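Long-range contacts in exopolyphosphatase-related protein (Archaeoglobus fulgidus, PDB 3LLV), which is of uncertain function, probably binding NAD(P) through this Rossmann-type TrkA-N domain and possibly nucleic acid as the whole protein: residues Ile10-Glu15 against Ser72-Thr77; Asp96-Val101 against Ala117-Leu122. One frame throughout, in Å; residues are numbered along the deposited sequence. Where two conformers were deposited one is given.

Contact 1. Residues Ile10-Glu15 against Ser72-Thr77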
loop_
_atom_site.group_PDB
_atom_site.type_symbol
_atom_site.label_atom_id
_atom_site.label_comp_id
_atom_site.label_asym_id
_atom_site.label_seq_id
_atom_site.Cartn_x
_atom_site.Cartn_y
_atom_site.Cartn_z
ATOM N N ILE A 10 1.599 5.647 4.288
ATOM C CA ILE A 10 1.952 4.337 4.803
ATOM C C ILE A 10 1.867 3.324 3.684
ATOM O O ILE A 10 0.826 3.172 3.044
ATOM C CB ILE A 10 1.062 3.923 5.983
ATOM C CG1 ILE A 10 1.300 4.879 7.154
ATOM C CG2 ILE A 10 1.352 2.469 6.403
ATOM C CD1 ILE A 10 0.375 4.639 8.291
ATOM N N VAL A 11 2.987 2.648 3.436
ATOM C CA VAL A 11 3.061 1.675 2.339
ATOM C C VAL A 11 3.128 0.269 2.897
ATOM O O VAL A 11 4.131 -0.139 3.487
ATOM C CB VAL A 11 4.256 1.948 1.405
ATOM C CG1 VAL A 11 4.344 0.882 0.272
ATOM C CG2 VAL A 11 4.159 3.322 0.813
ATOM N N ILE A 12 2.056 -0.486 2.662
ATOM C CA ILE A 12 1.946 -1.840 3.134
ATOM C C ILE A 12 2.315 -2.733 1.973
ATOM O O ILE A 12 1.763 -2.596 0.867
ATOM C CB ILE A 12 0.521 -2.143 3.660
ATOM C CG1 ILE A 12 0.216 -1.240 4.877
ATOM C CG2 ILE A 12 0.360 -3.633 3.960
ATOM C CD1 ILE A 12 -1.248 -1.267 5.279
ATOM N N GLY A 13 3.250 -3.639 2.221
ATOM C CA GLY A 13 3.771 -4.537 1.193
ATOM C C GLY A 13 5.088 -3.938 0.732
ATOM O O GLY A 13 5.118 -2.835 0.162
ATOM N N SER A 14 6.163 -4.649 0.985
ATOM C CA SER A 14 7.472 -4.161 0.585
ATOM C C SER A 14 8.050 -5.022 -0.530
ATOM O O SER A 14 9.255 -5.322 -0.564
ATOM C CB SER A 14 8.393 -4.034 1.799
ATOM O OG SER A 14 7.964 -2.946 2.602
ATOM N N GLU A 15 7.165 -5.406 -1.460
ATOM C CA GLU A 15 7.563 -6.080 -2.695
ATOM C C GLU A 15 7.903 -4.984 -3.716
ATOM O O GLU A 15 8.089 -3.834 -3.324
ATOM C CB GLU A 15 6.486 -7.043 -3.183
ATOM N N SER A 72 -2.166 10.961 4.737
ATOM C CA SER A 72 -2.854 11.274 3.479
ATOM C C SER A 72 -3.443 10.038 2.829
ATOM O O SER A 72 -4.600 10.050 2.377
ATOM C CB SER A 72 -1.929 11.993 2.490
ATOM O OG SER A 72 -1.457 13.193 3.057
ATOM N N ALA A 73 -2.650 8.967 2.778
ATOM C CA ALA A 73 -3.146 7.707 2.265
ATOM C C ALA A 73 -2.352 6.523 2.782
ATOM O O ALA A 73 -1.138 6.623 3.048
ATOM C CB ALA A 73 -3.188 7.704 0.703
ATOM N N VAL A 74 -3.061 5.399 2.929
ATOM C CA VAL A 74 -2.458 4.117 3.167
ATOM C C VAL A 74 -2.480 3.392 1.827
ATOM O O VAL A 74 -3.533 3.291 1.199
ATOM C CB VAL A 74 -3.252 3.328 4.226
ATOM C CG1 VAL A 74 -2.735 1.871 4.338
ATOM C CG2 VAL A 74 -3.188 4.044 5.580
ATOM N N LEU A 75 -1.320 2.885 1.411
ATOM C CA LEU A 75 -1.185 2.238 0.105
ATOM C C LEU A 75 -1.004 0.736 0.339
ATOM O O LEU A 75 -0.038 0.304 0.959
ATOM C CB LEU A 75 -0.014 2.832 -0.681
ATOM C CG LEU A 75 0.058 4.350 -0.761
ATOM C CD1 LEU A 75 1.213 4.707 -1.680
ATOM C CD2 LEU A 75 -1.250 4.974 -1.264
ATOM N N ILE A 76 -1.978 -0.049 -0.114
ATOM C CA ILE A 76 -1.927 -1.498 0.097
ATOM C C ILE A 76 -1.441 -2.058 -1.237
ATOM O O ILE A 76 -2.204 -2.092 -2.222
ATOM C CB ILE A 76 -3.311 -2.052 0.524
ATOM C CG1 ILE A 76 -3.737 -1.441 1.874
ATOM C CG2 ILE A 76 -3.256 -3.605 0.627
ATOM C CD1 ILE A 76 -5.189 -1.687 2.250
ATOM N N THR A 77 -0.170 -2.490 -1.272
ATOM C CA THR A 77 0.527 -2.723 -2.554
ATOM C C THR A 77 0.928 -4.167 -2.836
ATOM O O THR A 77 1.525 -4.440 -3.877
ATOM C CB THR A 77 1.818 -1.854 -2.673
ATOM O OG1 THR A 77 2.808 -2.396 -1.799
ATOM C CG2 THR A 77 1.557 -0.450 -2.294
HETATM O O HOH W 1 4.649 -4.382 -2.855
#
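Residues Ile10-Ile12 and Ala73-Ile76 pair as parallel neighbours in the middle of the sheet, close to the centre of the chain. The backbones hold each other in a regular zigzag. Ile10 N donates to Ala73 O, and Leu75 N reaches Ile10 O at 2.7 Å, almost straight at 176°. Ile12 N then donates to Leu75 O at 2.8 Å. Side chains meet on both faces. On one, Ile12 CD1 touches Val74 CG1 at 3.6 Å, and helix 81-94 packs on this side through Ile87 and Leu91. On the other, Val11 CG2 lies 4.1 Å from Leu75 CD1, next to helix 16-27. Val11 CG1, anti to its backbone N, meets Thr77 CG2 on the same face.

The strand ends are joined by Thr77. Its N and its OG1 each donate to Ile12 O at 2.9 Å, so this carbonyl is gripped twice. OG1 sits between the backbone N and the carbonyl carbon (chi1 73°), and it arrives tilted from the carbonyl plane. It also accepts from water 1, which takes a weak bond from Glu15 N. A valine here would probably cost Ile12 O its second donor and leave the water more loosely held. Gly13, next after Ile12, has a positive phi of 100°, and a beta carbon there would press on Thr77 OG1. Ser14 N bonds Asp36 at the end of the next strand. A first strand running into a glycine turn and a helix, with the fourth strand alongside, is typical of the NAD(P)-binding Rossmann fold.

Contact 2. Residues Asp96-Val101 against Ala117-Leu122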
loop_
_atom_site.group_PDB
_atom_site.type_symbol
_atom_site.label_atom_id
_atom_site.label_comp_id
_atom_site.label_asym_id
_atom_site.label_seq_id
_atom_site.Cartn_x
_atom_site.Cartn_y
_atom_site.Cartn_z
ATOM N N ASP A 96 -10.980 5.264 9.163
ATOM C CA ASP A 96 -11.443 5.601 7.814
ATOM C C ASP A 96 -10.346 6.194 6.907
ATOM O O ASP A 96 -10.650 6.700 5.808
ATOM C CB ASP A 96 -12.687 6.507 7.871
ATOM C CG ASP A 96 -12.363 7.939 8.287
ATOM O OD1 ASP A 96 -11.195 8.228 8.632
ATOM O OD2 ASP A 96 -13.312 8.767 8.297
ATOM N N VAL A 97 -9.088 6.133 7.358
ATOM C CA VAL A 97 -8.000 6.759 6.619
ATOM C C VAL A 97 -8.033 6.363 5.132
ATOM O O VAL A 97 -8.260 5.191 4.792
ATOM C CB VAL A 97 -6.616 6.465 7.260
ATOM C CG1 VAL A 97 -6.347 4.932 7.342
ATOM C CG2 VAL A 97 -5.511 7.212 6.484
ATOM N N TYR A 98 -7.844 7.331 4.244
ATOM C CA TYR A 98 -7.930 7.057 2.811
ATOM C C TYR A 98 -6.986 5.910 2.403
ATOM O O TYR A 98 -5.811 5.903 2.805
ATOM C CB TYR A 98 -7.542 8.330 2.093
ATOM C CG TYR A 98 -7.903 8.376 0.641
ATOM C CD1 TYR A 98 -9.112 8.919 0.229
ATOM C CD2 TYR A 98 -7.020 7.903 -0.332
ATOM C CE1 TYR A 98 -9.446 8.986 -1.104
ATOM C CE2 TYR A 98 -7.344 7.994 -1.695
ATOM C CZ TYR A 98 -8.563 8.527 -2.057
ATOM O OH TYR A 98 -8.910 8.610 -3.404
ATOM N N ALA A 99 -7.517 4.933 1.657
ATOM C CA ALA A 99 -6.731 3.752 1.260
ATOM C C ALA A 99 -6.828 3.505 -0.230
ATOM O O ALA A 99 -7.920 3.607 -0.826
ATOM C CB ALA A 99 -7.176 2.508 2.024
ATOM N N ILE A 100 -5.678 3.212 -0.840
ATOM C CA ILE A 100 -5.651 2.856 -2.262
ATOM C C ILE A 100 -5.106 1.450 -2.285
ATOM O O ILE A 100 -4.066 1.178 -1.695
ATOM C CB ILE A 100 -4.728 3.764 -3.066
ATOM C CG1 ILE A 100 -5.139 5.243 -2.902
ATOM C CG2 ILE A 100 -4.719 3.313 -4.550
ATOM C CD1 ILE A 100 -4.200 6.209 -3.616
ATOM N N VAL A 101 -5.826 0.549 -2.952
ATOM C CA VAL A 101 -5.516 -0.866 -2.824
ATOM C C VAL A 101 -5.281 -1.493 -4.177
ATOM O O VAL A 101 -6.069 -1.286 -5.088
ATOM C CB VAL A 101 -6.678 -1.590 -2.118
ATOM C CG1 VAL A 101 -6.270 -3.010 -1.747
ATOM C CG2 VAL A 101 -7.112 -0.789 -0.888
ATOM N N ALA A 117 -12.230 0.316 0.257
ATOM C CA ALA A 117 -11.145 0.909 -0.549
ATOM C C ALA A 117 -11.666 2.185 -1.191
ATOM O O ALA A 117 -12.691 2.123 -1.904
ATOM C CB ALA A 117 -10.664 -0.066 -1.633
ATOM N N ASN A 118 -10.987 3.316 -0.955
ATOM C CA ASN A 118 -11.339 4.572 -1.645
ATOM C C ASN A 118 -11.064 4.487 -3.131
ATOM O O ASN A 118 -11.857 4.956 -3.960
ATOM C CB ASN A 118 -10.616 5.773 -1.068
ATOM C CG ASN A 118 -10.967 6.022 0.389
ATOM O OD1 ASN A 118 -11.737 6.951 0.740
ATOM N ND2 ASN A 118 -10.418 5.212 1.243
ATOM N N LEU A 119 -9.924 3.893 -3.473
ATOM C CA LEU A 119 -9.553 3.656 -4.863
ATOM C C LEU A 119 -8.954 2.263 -4.969
ATOM O O LEU A 119 -8.254 1.816 -4.063
ATOM C CB LEU A 119 -8.531 4.662 -5.362
ATOM C CG LEU A 119 -9.007 6.100 -5.513
ATOM C CD1 LEU A 119 -7.843 7.015 -5.933
ATOM C CD2 LEU A 119 -10.174 6.220 -6.528
ATOM N N VAL A 120 -9.267 1.604 -6.080
ATOM C CA VAL A 120 -8.672 0.341 -6.450
ATOM C C VAL A 120 -7.721 0.541 -7.641
ATOM O O VAL A 120 -8.098 1.147 -8.648
ATOM C CB VAL A 120 -9.759 -0.699 -6.736
ATOM C CG1 VAL A 120 -9.173 -1.924 -7.490
ATOM C CG2 VAL A 120 -10.424 -1.105 -5.432
ATOM N N VAL A 121 -6.491 0.042 -7.517
ATOM C CA VAL A 121 -5.579 -0.005 -8.656
ATOM C C VAL A 121 -5.632 -1.445 -9.159
ATOM O O VAL A 121 -5.090 -2.340 -8.520
ATOM C CB VAL A 121 -4.159 0.380 -8.233
ATOM C CG1 VAL A 121 -3.118 0.027 -9.331
ATOM C CG2 VAL A 121 -4.095 1.876 -7.902
ATOM N N LEU A 122 -6.309 -1.657 -10.257
ATOM C CA LEU A 122 -6.322 -2.964 -10.861
ATOM C C LEU A 122 -5.058 -3.160 -11.653
ATOM O O LEU A 122 -4.757 -2.371 -12.444
ATOM C CB LEU A 122 -7.493 -3.098 -11.834
ATOM C CG LEU A 122 -8.861 -3.384 -11.250
ATOM C CD1 LEU A 122 -9.915 -3.380 -12.366
ATOM C CD2 LEU A 122 -8.877 -4.690 -10.576
#
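Val101 CG2 and Ala117 CB meet at 3.7 Å on one face of the sheet, where Phe112 of helix 109-114 also packs on Val101. On the other face Ile100 CG2, anti to its own backbone N, touches Val121 CG2 at 3.7 Å and lies near Leu119 CB. The two strands and helix 109-114 form a beta-alpha-beta crossover, the last of this Rossmann domain. Strand 119-122 is the outermost strand on its side within the chain.

Val101 is held to strand 119-122 by both its N and its O. Its N donates to Leu119 O at 3.0 Å, and its O accepts from Val121 N at 2.8 Å. The CA atoms of Ile100 and Val120 add CA-H...O contacts to Leu119 O and Val101 O. Toward the start of the pairing the grip weakens. Ala99 O takes two weak bonds, from Asn118 N and from Leu119 N.

The edge is finished by the side chains of Tyr98 and Asn118. With Tyr98 CG anti to its backbone N (chi1 -165°), the ring lies against Asn118, whose CB stands over one face in a CH-pi contact, 3.6 Å from the centroid and shifted toward the rim. The flat amide stacks on the ring with the two planes 28° apart. Leu119 approaches the same ring at its edge, near the ring plane, with CD1 3.2 Å from Tyr98 OH.

From the N terminus, strand 9-12 comes first. The chain then makes two more strands and three helices before strand 73-76 returns to it, and contact 1 closes that long loop. Helix 81-94 leads on to strand 99-103. Contact 2 closes a much shorter loop, through helix 109-114 to strand 119-122. The two contacts follow in series, neither nested nor crossed. They join directly because strands 73-76 and 99-103 are neighbours: Val74 N lies 2.8 Å from Tyr98 O and Ile76 N 2.9 Å from Ile100 O, both probable hydrogen bonds. Helix 81-94 packs against residues of both contacts. Together they tie the sheet's centre to one of its edges.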